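Local atomic coordinates of BH0493 protein (Bacillus halodurans C-125, PDB entry 2QEE), a protein that binds zinc and is a putative amidohydrolase, probably a uronate isomerase-like member of the amidohydrolase superfamily. Residues C[54-59]-C[82-87]; C[43-48]-C[75-80]; C[190-195]-C[210-215]. All coordinates share one frame; numbering follows the deposited sequence.

Contact 1 (C[54-59]-C[82-87]); sequences VAEVMR and EELFIK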
loop_
_atom_site.group_PDB
_atom_site.type_symbol
_atom_site.label_atom_id
_atom_site.label_comp_id
_atom_site.label_asym_id
_atom_site.label_seq_id
_atom_site.Cartn_x
_atom_site.Cartn_y
_atom_site.Cartn_z
ATOM N N VAL C 54 12.390 -21.013 10.473
ATOM C CA VAL C 54 13.865 -20.830 10.530
ATOM C C VAL C 54 14.279 -19.339 10.468
ATOM O O VAL C 54 15.008 -18.841 11.360
ATOM C CB VAL C 54 14.554 -21.649 9.421
ATOM C CG1 VAL C 54 16.075 -21.414 9.442
ATOM C CG2 VAL C 54 14.226 -23.131 9.622
ATOM N N ALA C 55 13.705 -18.599 9.516
ATOM C CA ALA C 55 13.961 -17.152 9.448
ATOM C C ALA C 55 13.603 -16.512 10.796
ATOM O O ALA C 55 14.387 -15.752 11.381
ATOM C CB ALA C 55 13.133 -16.535 8.313
ATOM N N GLU C 56 12.417 -16.826 11.338
ATOM C CA GLU C 56 11.991 -16.155 12.552
ATOM C C GLU C 56 12.870 -16.502 13.766
ATOM O O GLU C 56 13.207 -15.613 14.524
ATOM C CB GLU C 56 10.509 -16.444 12.826
ATOM C CG GLU C 56 9.631 -15.745 11.744
ATOM C CD GLU C 56 8.145 -16.001 11.947
ATOM O OE1 GLU C 56 7.709 -16.119 13.124
ATOM O OE2 GLU C 56 7.465 -16.075 10.892
ATOM N N VAL C 57 13.275 -17.772 13.893
ATOM C CA VAL C 57 14.042 -18.160 15.114
ATOM C C VAL C 57 15.431 -17.487 15.040
ATOM O O VAL C 57 16.003 -17.049 16.065
ATOM C CB VAL C 57 14.154 -19.709 15.292
ATOM C CG1 VAL C 57 15.137 -20.386 14.263
ATOM C CG2 VAL C 57 14.491 -20.037 16.720
ATOM N N MET C 58 15.919 -17.345 13.810
ATOM C CA MET C 58 17.260 -16.736 13.658
ATOM C C MET C 58 17.289 -15.247 14.070
ATOM O O MET C 58 18.367 -14.724 14.379
ATOM C CB MET C 58 17.850 -16.989 12.258
ATOM C CG MET C 58 18.190 -18.461 11.894
ATOM S SD MET C 58 19.121 -19.447 13.162
ATOM C CE MET C 58 20.371 -18.327 13.320
ATOM N N ARG C 59 16.130 -14.563 14.139
ATOM C CA ARG C 59 16.100 -13.198 14.698
ATOM C C ARG C 59 16.249 -13.153 16.198
ATOM O O ARG C 59 16.562 -12.119 16.717
ATOM C CB ARG C 59 14.801 -12.451 14.340
ATOM C CG ARG C 59 14.741 -12.101 12.843
ATOM C CD ARG C 59 13.608 -11.095 12.515
ATOM N NE ARG C 59 13.696 -9.865 13.310
ATOM C CZ ARG C 59 14.655 -8.937 13.136
ATOM N NH1 ARG C 59 15.547 -9.071 12.164
ATOM N NH2 ARG C 59 14.696 -7.874 13.901
ATOM N N GLU C 82 11.005 -23.524 21.865
ATOM C CA GLU C 82 11.428 -22.712 22.997
ATOM C C GLU C 82 11.548 -21.207 22.651
ATOM O O GLU C 82 11.039 -20.373 23.402
ATOM C CB GLU C 82 12.761 -23.265 23.544
ATOM C CG GLU C 82 13.332 -22.495 24.710
ATOM C CD GLU C 82 12.533 -22.632 26.014
ATOM O OE1 GLU C 82 11.662 -23.543 26.139
ATOM O OE2 GLU C 82 12.770 -21.789 26.903
ATOM N N GLU C 83 12.164 -20.879 21.514
ATOM C CA GLU C 83 12.507 -19.486 21.216
ATOM C C GLU C 83 11.290 -18.687 20.735
ATOM O O GLU C 83 11.189 -17.521 21.046
ATOM C CB GLU C 83 13.567 -19.406 20.117
ATOM C CG GLU C 83 14.950 -20.043 20.553
ATOM C CD GLU C 83 15.833 -19.064 21.336
ATOM O OE1 GLU C 83 15.406 -17.934 21.621
ATOM O OE2 GLU C 83 17.012 -19.412 21.638
ATOM N N LEU C 84 10.407 -19.336 19.978
ATOM C CA LEU C 84 9.273 -18.576 19.346
ATOM C C LEU C 84 7.920 -18.814 20.011
ATOM O O LEU C 84 6.970 -18.079 19.752
ATOM C CB LEU C 84 9.143 -18.992 17.897
ATOM C CG LEU C 84 10.293 -18.680 16.946
ATOM C CD1 LEU C 84 9.901 -19.023 15.560
ATOM C CD2 LEU C 84 10.818 -17.209 17.071
ATOM N N PHE C 85 7.797 -19.857 20.820
ATOM C CA PHE C 85 6.540 -20.109 21.506
ATOM C C PHE C 85 6.620 -19.918 23.021
ATOM O O PHE C 85 5.629 -19.503 23.662
ATOM C CB PHE C 85 6.004 -21.523 21.189
ATOM C CG PHE C 85 5.690 -21.754 19.741
ATOM C CD1 PHE C 85 4.362 -21.905 19.347
ATOM C CD2 PHE C 85 6.710 -21.854 18.777
ATOM C CE1 PHE C 85 4.013 -22.099 17.996
ATOM C CE2 PHE C 85 6.415 -22.078 17.448
ATOM C CZ PHE C 85 5.038 -22.211 17.054
ATOM N N ILE C 86 7.743 -20.339 23.629
ATOM C CA ILE C 86 7.854 -20.261 25.088
ATOM C C ILE C 86 8.439 -18.924 25.578
ATOM O O ILE C 86 7.893 -18.294 26.478
ATOM C CB ILE C 86 8.671 -21.518 25.657
ATOM C CG1 ILE C 86 8.049 -22.831 25.184
ATOM C CG2 ILE C 86 8.773 -21.492 27.161
ATOM C CD1 ILE C 86 6.497 -22.958 25.509
ATOM N N LYS C 87 9.556 -18.477 24.993
ATOM C CA LYS C 87 10.254 -17.266 25.434
ATOM C C LYS C 87 9.630 -15.979 24.892
ATOM O O LYS C 87 9.932 -14.912 25.390
ATOM C CB LYS C 87 11.717 -17.302 24.931
ATOM C CG LYS C 87 12.569 -18.402 25.675
ATOM C CD LYS C 87 13.960 -18.348 25.033
ATOM C CE LYS C 87 14.957 -19.215 25.759
ATOM N NZ LYS C 87 16.338 -18.754 25.337
#
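Leu84 reaches across from helix 73-86 and spreads its two methyl groups over one short piece of helix 51-58. CD1 of Leu84 lies 3.8 Å from CB of Glu56. CD2 of Leu84 sits 3.9 Å from CA of Val57 and close to the carbonyl oxygen of Glu56. The fork therefore spans the link between Glu56 and Val57. Its CG stands beside the backbone N and opposite the carbonyl carbon (chi1 -64°), on a CB that points toward the partner helix. A second touch lies next to it. Val57 CG2 rests on CB of Glu83 at 3.6 Å, and these two side chains cross at about a right angle. Replacing Leu84 with an alanine would probably open a gap beside Glu56 CB and Val57 CA and weaken the hold between the two helices.

Both glutamates meet the other segment through the carbon part of the chain, and their carboxylates are used outside it. Glu83 bends at chi2 (-84°); its OE1 pairs with Arg88 and its OE2 bonds Thr61. Glu56 is extended beyond CG; OE1 bonds Ser92 and OE2 forms a salt bridge with Arg316 of the second subunit. These partners probably help to fix the two buried acids, so that their carbon atoms face the other helix.

The chain makes a wider pi-type turn at 82-86, with Lys87 N bonded to Glu82 O at 2.9 Å. The axes of the short segments 54-58 and 82-86 come within 9.7 Å and cross at 90°. This is perpendicular helix-on-helix packing. It belongs to the helical region inserted between strands 24-26 and 139-143, the first two strands of what is probably a distorted amidohydrolase barrel.

Contact 2 (C[43-48]-C[75-80]); sequences DIDELL and EQADLI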
loop_
_atom_site.group_PDB
_atom_site.type_symbol
_atom_site.label_atom_id
_atom_site.label_comp_id
_atom_site.label_asym_id
_atom_site.label_seq_id
_atom_site.Cartn_x
_atom_site.Cartn_y
_atom_site.Cartn_z
ATOM N N ASP C 43 4.242 -33.922 9.818
ATOM C CA ASP C 43 4.371 -33.982 11.283
ATOM C C ASP C 43 4.809 -32.710 11.944
ATOM O O ASP C 43 5.262 -31.783 11.261
ATOM C CB ASP C 43 5.150 -35.214 11.822
ATOM C CG ASP C 43 6.666 -35.059 11.782
ATOM O OD1 ASP C 43 7.246 -33.943 11.698
ATOM O OD2 ASP C 43 7.318 -36.132 11.845
ATOM N N ILE C 44 4.703 -32.676 13.264
ATOM C CA ILE C 44 4.988 -31.424 14.038
ATOM C C ILE C 44 6.441 -30.940 13.922
ATOM O O ILE C 44 6.707 -29.722 13.949
ATOM C CB ILE C 44 4.538 -31.560 15.497
ATOM C CG1 ILE C 44 4.677 -30.269 16.310
ATOM C CG2 ILE C 44 5.346 -32.729 16.193
ATOM C CD1 ILE C 44 3.920 -29.027 15.753
ATOM N N ASP C 45 7.407 -31.862 13.885
ATOM C CA ASP C 45 8.788 -31.462 13.668
ATOM C C ASP C 45 9.009 -30.808 12.315
ATOM O O ASP C 45 9.774 -29.842 12.221
ATOM C CB ASP C 45 9.707 -32.686 13.810
ATOM C CG ASP C 45 9.870 -33.127 15.261
ATOM O OD1 ASP C 45 9.512 -32.392 16.195
ATOM O OD2 ASP C 45 10.395 -34.229 15.476
ATOM N N GLU C 46 8.321 -31.282 11.280
ATOM C CA GLU C 46 8.406 -30.679 9.962
ATOM C C GLU C 46 7.690 -29.292 9.971
ATOM O O GLU C 46 8.206 -28.351 9.413
ATOM C CB GLU C 46 7.755 -31.585 8.964
ATOM C CG GLU C 46 8.553 -32.925 8.788
ATOM C CD GLU C 46 9.858 -32.767 8.018
ATOM O OE1 GLU C 46 10.213 -31.651 7.530
ATOM O OE2 GLU C 46 10.533 -33.809 7.868
ATOM N N LEU C 47 6.521 -29.225 10.607
ATOM C CA LEU C 47 5.815 -27.927 10.793
ATOM C C LEU C 47 6.719 -26.887 11.435
ATOM O O LEU C 47 6.838 -25.778 10.969
ATOM C CB LEU C 47 4.555 -28.064 11.647
ATOM C CG LEU C 47 3.358 -28.715 10.956
ATOM C CD1 LEU C 47 2.206 -28.961 11.971
ATOM C CD2 LEU C 47 2.869 -27.831 9.775
ATOM N N LEU C 48 7.374 -27.274 12.533
ATOM C CA LEU C 48 8.225 -26.359 13.264
ATOM C C LEU C 48 9.509 -25.963 12.533
ATOM O O LEU C 48 10.044 -24.888 12.766
ATOM C CB LEU C 48 8.555 -26.996 14.616
ATOM C CG LEU C 48 7.415 -26.860 15.638
ATOM C CD1 LEU C 48 7.733 -27.757 16.878
ATOM C CD2 LEU C 48 7.118 -25.399 16.127
ATOM N N GLU C 75 15.961 -31.629 17.321
ATOM C CA GLU C 75 16.643 -30.565 18.071
ATOM C C GLU C 75 16.296 -29.174 17.530
ATOM O O GLU C 75 16.089 -28.255 18.332
ATOM C CB GLU C 75 18.172 -30.735 18.045
ATOM C CG GLU C 75 18.622 -31.911 18.909
ATOM C CD GLU C 75 20.014 -32.419 18.593
ATOM O OE1 GLU C 75 20.673 -31.934 17.657
ATOM O OE2 GLU C 75 20.445 -33.341 19.312
ATOM N N GLN C 76 16.240 -29.048 16.206
ATOM C CA GLN C 76 15.842 -27.766 15.549
ATOM C C GLN C 76 14.427 -27.420 16.015
ATOM O O GLN C 76 14.173 -26.295 16.446
ATOM C CB GLN C 76 15.881 -27.929 14.043
ATOM C CG GLN C 76 17.310 -27.981 13.454
ATOM C CD GLN C 76 17.300 -28.339 11.987
ATOM O OE1 GLN C 76 16.283 -28.756 11.446
ATOM N NE2 GLN C 76 18.451 -28.234 11.338
ATOM N N ALA C 77 13.529 -28.402 15.956
ATOM C CA ALA C 77 12.138 -28.175 16.359
ATOM C C ALA C 77 12.018 -27.776 17.828
ATOM O O ALA C 77 11.259 -26.882 18.183
ATOM C CB ALA C 77 11.290 -29.399 16.028
ATOM N N ASP C 78 12.770 -28.440 18.715
ATOM C CA ASP C 78 12.834 -28.067 20.093
ATOM C C ASP C 78 13.300 -26.599 20.284
ATOM O O ASP C 78 12.755 -25.876 21.117
ATOM C CB ASP C 78 13.859 -28.971 20.832
ATOM C CG ASP C 78 13.359 -30.371 21.098
ATOM O OD1 ASP C 78 12.143 -30.640 21.038
ATOM O OD2 ASP C 78 14.220 -31.210 21.440
ATOM N N LEU C 79 14.364 -26.203 19.587
ATOM C CA LEU C 79 14.893 -24.849 19.694
ATOM C C LEU C 79 13.798 -23.824 19.237
ATOM O O LEU C 79 13.569 -22.795 19.907
ATOM C CB LEU C 79 16.121 -24.686 18.789
ATOM C CG LEU C 79 16.760 -23.280 18.863
ATOM C CD1 LEU C 79 17.336 -22.944 20.233
ATOM C CD2 LEU C 79 17.784 -23.057 17.753
ATOM N N ILE C 80 13.207 -24.104 18.082
ATOM C CA ILE C 80 12.141 -23.211 17.493
ATOM C C ILE C 80 10.975 -23.074 18.487
ATOM O O ILE C 80 10.523 -21.955 18.763
ATOM C CB ILE C 80 11.736 -23.630 16.072
ATOM C CG1 ILE C 80 12.946 -23.344 15.135
ATOM C CG2 ILE C 80 10.410 -22.897 15.592
ATOM C CD1 ILE C 80 12.831 -23.958 13.728
#
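Leu48 of helix 44-48 packs against Ala77 and Ile80 of helix 73-86, and each part of its side chain has its own neighbour. CB comes first, at 3.9 Å from the methyl CB of Ala77. CG is placed beside the backbone N, opposite the carbonyl carbon (chi1 -79°), and from there the two branches part. CD1 of Leu48 continues along Ala77 and lies 3.9 Å from its carbonyl oxygen. CD2 turns to Ile80 and lies 4.2 Å from CG2 of that residue. The Leu48 and Ile80 side chains run past each other in opposite directions.

The backbone of Leu48 takes part as well. Its carbonyl oxygen is 3.1 Å from CD1 of Ile80, a tight approach, and CG2 of Ile80 also lies close to it. The isoleucine thus lays both of its branches against this oxygen.

Ala77 has a second neighbour. OD1 of Asp45 lies 3.5 Å from Ala77 CB. The charge of Asp45 is met outside the two segments, with Arg74 at OD2 and Arg118 at OD1. Arg118 also pairs with Asp78 and so joins acids from both helices. The start of helix 44-48 is fixed by Asp43 at the N-cap, whose OD1 accepts from Glu46 N at 2.9 Å.

The short alanine lets the backbones come near: the CA atoms of Leu48 and Ala77 are 5.3 Å apart. The axes of the short segments 44-48 and 75-80 cross at 61°. Chemically, the meeting is apolar packing with the charges at its border. The contact also buries Leu48 O, for which no polar partner is present in the model. That oxygen probably pays a desolvation penalty against the gain from the packed methyls.

Contact 3 (C[190-195]-C[210-215]); sequences WGYKVN and LTDWIE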
loop_
_atom_site.group_PDB
_atom_site.type_symbol
_atom_site.label_atom_id
_atom_site.label_comp_id
_atom_site.label_asym_id
_atom_site.label_seq_id
_atom_site.Cartn_x
_atom_site.Cartn_y
_atom_site.Cartn_z
ATOM N N TRP C 190 20.354 -36.811 -21.044
ATOM C CA TRP C 190 19.042 -37.469 -21.090
ATOM C C TRP C 190 18.592 -37.712 -22.532
ATOM O O TRP C 190 17.457 -38.136 -22.768
ATOM C CB TRP C 190 17.989 -36.635 -20.294
ATOM C CG TRP C 190 18.227 -36.591 -18.769
ATOM C CD1 TRP C 190 18.806 -37.568 -17.991
ATOM C CD2 TRP C 190 17.863 -35.532 -17.856
ATOM N NE1 TRP C 190 18.838 -37.176 -16.670
ATOM C CE2 TRP C 190 18.266 -35.933 -16.557
ATOM C CE3 TRP C 190 17.251 -34.280 -18.015
ATOM C CZ2 TRP C 190 18.073 -35.132 -15.420
ATOM C CZ3 TRP C 190 17.045 -33.480 -16.870
ATOM C CH2 TRP C 190 17.478 -33.907 -15.594
ATOM N N GLY C 191 19.470 -37.411 -23.502
ATOM C CA GLY C 191 19.188 -37.649 -24.910
ATOM C C GLY C 191 18.588 -36.519 -25.713
ATOM O O GLY C 191 18.166 -36.717 -26.869
ATOM N N TYR C 192 18.549 -35.325 -25.108
ATOM C CA TYR C 192 18.047 -34.128 -25.790
ATOM C C TYR C 192 19.249 -33.371 -26.337
ATOM O O TYR C 192 19.992 -32.758 -25.603
ATOM C CB TYR C 192 17.193 -33.265 -24.837
ATOM C CG TYR C 192 16.040 -34.050 -24.258
ATOM C CD1 TYR C 192 14.860 -34.224 -24.988
ATOM C CD2 TYR C 192 16.144 -34.650 -23.016
ATOM C CE1 TYR C 192 13.834 -34.959 -24.496
ATOM C CE2 TYR C 192 15.093 -35.418 -22.515
ATOM C CZ TYR C 192 13.954 -35.556 -23.267
ATOM O OH TYR C 192 12.897 -36.291 -22.767
ATOM N N LYS C 193 19.428 -33.466 -27.638
ATOM C CA LYS C 193 20.687 -33.069 -28.275
ATOM C C LYS C 193 20.645 -31.580 -28.555
ATOM O O LYS C 193 20.493 -31.139 -29.696
ATOM C CB LYS C 193 20.916 -33.899 -29.549
ATOM C CG LYS C 193 21.283 -35.356 -29.227
ATOM C CD LYS C 193 21.433 -36.212 -30.481
ATOM C CE LYS C 193 20.171 -37.039 -30.746
ATOM N NZ LYS C 193 20.466 -38.252 -31.596
ATOM N N VAL C 194 20.720 -30.815 -27.481
ATOM C CA VAL C 194 20.738 -29.381 -27.615
ATOM C C VAL C 194 22.199 -29.024 -27.875
ATOM O O VAL C 194 23.116 -29.582 -27.249
ATOM C CB VAL C 194 20.194 -28.653 -26.365
ATOM C CG1 VAL C 194 18.681 -28.946 -26.174
ATOM C CG2 VAL C 194 20.945 -29.053 -25.162
ATOM N N ASN C 195 22.369 -28.098 -28.808
ATOM C CA ASN C 195 23.664 -27.647 -29.273
ATOM C C ASN C 195 24.247 -26.516 -28.407
ATOM O O ASN C 195 23.576 -25.982 -27.517
ATOM C CB ASN C 195 23.476 -27.195 -30.701
ATOM C CG ASN C 195 22.869 -28.302 -31.584
ATOM O OD1 ASN C 195 23.301 -29.449 -31.520
ATOM N ND2 ASN C 195 21.909 -27.954 -32.398
ATOM N N LEU C 210 9.992 -30.770 -23.094
ATOM C CA LEU C 210 8.699 -30.367 -22.516
ATOM C C LEU C 210 7.580 -31.374 -22.859
ATOM O O LEU C 210 6.819 -31.791 -21.956
ATOM C CB LEU C 210 8.312 -28.974 -22.979
ATOM C CG LEU C 210 9.280 -27.884 -22.521
ATOM C CD1 LEU C 210 8.906 -26.559 -23.242
ATOM C CD2 LEU C 210 9.352 -27.735 -20.987
ATOM N N THR C 211 7.509 -31.785 -24.134
ATOM C CA THR C 211 6.427 -32.645 -24.575
ATOM C C THR C 211 6.495 -34.002 -23.855
ATOM O O THR C 211 5.453 -34.601 -23.508
ATOM C CB THR C 211 6.481 -32.847 -26.122
ATOM O OG1 THR C 211 6.280 -31.574 -26.750
ATOM C CG2 THR C 211 5.367 -33.804 -26.563
ATOM N N ASP C 212 7.711 -34.506 -23.629
ATOM C CA ASP C 212 7.886 -35.805 -22.973
ATOM C C ASP C 212 7.417 -35.730 -21.544
ATOM O O ASP C 212 6.816 -36.672 -21.015
ATOM C CB ASP C 212 9.368 -36.262 -22.951
ATOM C CG ASP C 212 9.867 -36.803 -24.313
ATOM O OD1 ASP C 212 9.061 -36.992 -25.245
ATOM O OD2 ASP C 212 11.089 -37.014 -24.441
ATOM N N TRP C 213 7.661 -34.595 -20.888
ATOM C CA TRP C 213 7.237 -34.496 -19.482
ATOM C C TRP C 213 5.737 -34.194 -19.360
ATOM O O TRP C 213 5.099 -34.668 -18.441
ATOM C CB TRP C 213 8.094 -33.470 -18.741
ATOM C CG TRP C 213 9.347 -34.151 -18.335
ATOM C CD1 TRP C 213 10.587 -34.016 -18.909
ATOM C CD2 TRP C 213 9.465 -35.152 -17.326
ATOM N NE1 TRP C 213 11.479 -34.874 -18.276
ATOM C CE2 TRP C 213 10.805 -35.577 -17.304
ATOM C CE3 TRP C 213 8.560 -35.734 -16.432
ATOM C CZ2 TRP C 213 11.264 -36.543 -16.397
ATOM C CZ3 TRP C 213 9.013 -36.685 -15.530
ATOM C CH2 TRP C 213 10.356 -37.081 -15.518
ATOM N N ILE C 214 5.202 -33.471 -20.318
ATOM C CA ILE C 214 3.759 -33.245 -20.414
ATOM C C ILE C 214 3.056 -34.582 -20.555
ATOM O O ILE C 214 2.125 -34.856 -19.832
ATOM C CB ILE C 214 3.397 -32.307 -21.567
ATOM C CG1 ILE C 214 3.786 -30.838 -21.213
ATOM C CG2 ILE C 214 1.849 -32.399 -21.869
ATOM C CD1 ILE C 214 3.764 -29.911 -22.367
ATOM N N GLU C 215 3.540 -35.429 -21.457
ATOM C CA GLU C 215 2.940 -36.738 -21.694
ATOM C C GLU C 215 2.988 -37.579 -20.421
ATOM O O GLU C 215 2.010 -38.198 -20.017
ATOM C CB GLU C 215 3.712 -37.428 -22.821
ATOM C CG GLU C 215 3.429 -38.903 -22.997
ATOM C CD GLU C 215 4.126 -39.467 -24.217
ATOM O OE1 GLU C 215 5.122 -38.860 -24.695
ATOM O OE2 GLU C 215 3.659 -40.523 -24.712
#
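Tyr192 and Asp212 approach from opposite directions and meet at a single short hydrogen bond. The hydroxyl OH of Tyr192 donates to OD2 of Asp212 at 2.6 Å. OD2 accepts with its anti lone pair, on the side away from the other carboxylate oxygen. It lies at the edge of the phenol ring and in the ring plane, and it is 3.4 Å from CE1 of Tyr192. The carboxylate is turned 55° out of that plane. The two flat groups therefore meet edge-on at one oxygen and do not stack.

The backbones stay far apart. CA of Tyr192 is 10.6 Å from CA of Leu210, the nearest pair, so the tyrosine and aspartate side chains bridge the gap between loop and helix together. The tyrosine CG lies beside the backbone N (chi1 -57°), and CB points toward the helix. Phe209 meets the Tyr192 ring edge-to-face and probably helps to fix its tilt. Arg208 forms a long, weak ion pair with OD2 of Asp212.

The chain around Tyr192 is tightly turned. Gly191 closes helix 180-189 in a Schellman motif, at backbone angles that call for glycine. Lys193 is the centre of an inverse gamma turn, in which Val194 N bonds Tyr192 O at 2.8 Å.

The contact thus ties the loop after helix 180-189 to the later part of helix 200-217. Tyr192 also touches Leu187 of helix 180-189. On the flank, Trp190 and Trp213 both touch Arg154 of helix 151-158. Helix 200-217 leads on to strand 222-226 of the mixed sheet.

In the fold
Contacts 1 and 2 belong together. Both use helix 73-86, their centres are 11 Å apart, and their segments alternate along the chain. They touch directly: Val57 CG1 packs 3.8 Å from Ile80 CG1, and Phe85 CE2 lies 3.6 Å from Leu48 CD2. Both are buried and apolar at the point of meeting, with charges paired around them. Contact 1 also borders the second subunit, whereas contact 2 is enclosed by its own chain. Contact 3 lies apart, with its centre 44 Å from that of contact 1. It is only partly buried, joins a loop to a helix, and relies on one polar bond in place of packed methyls.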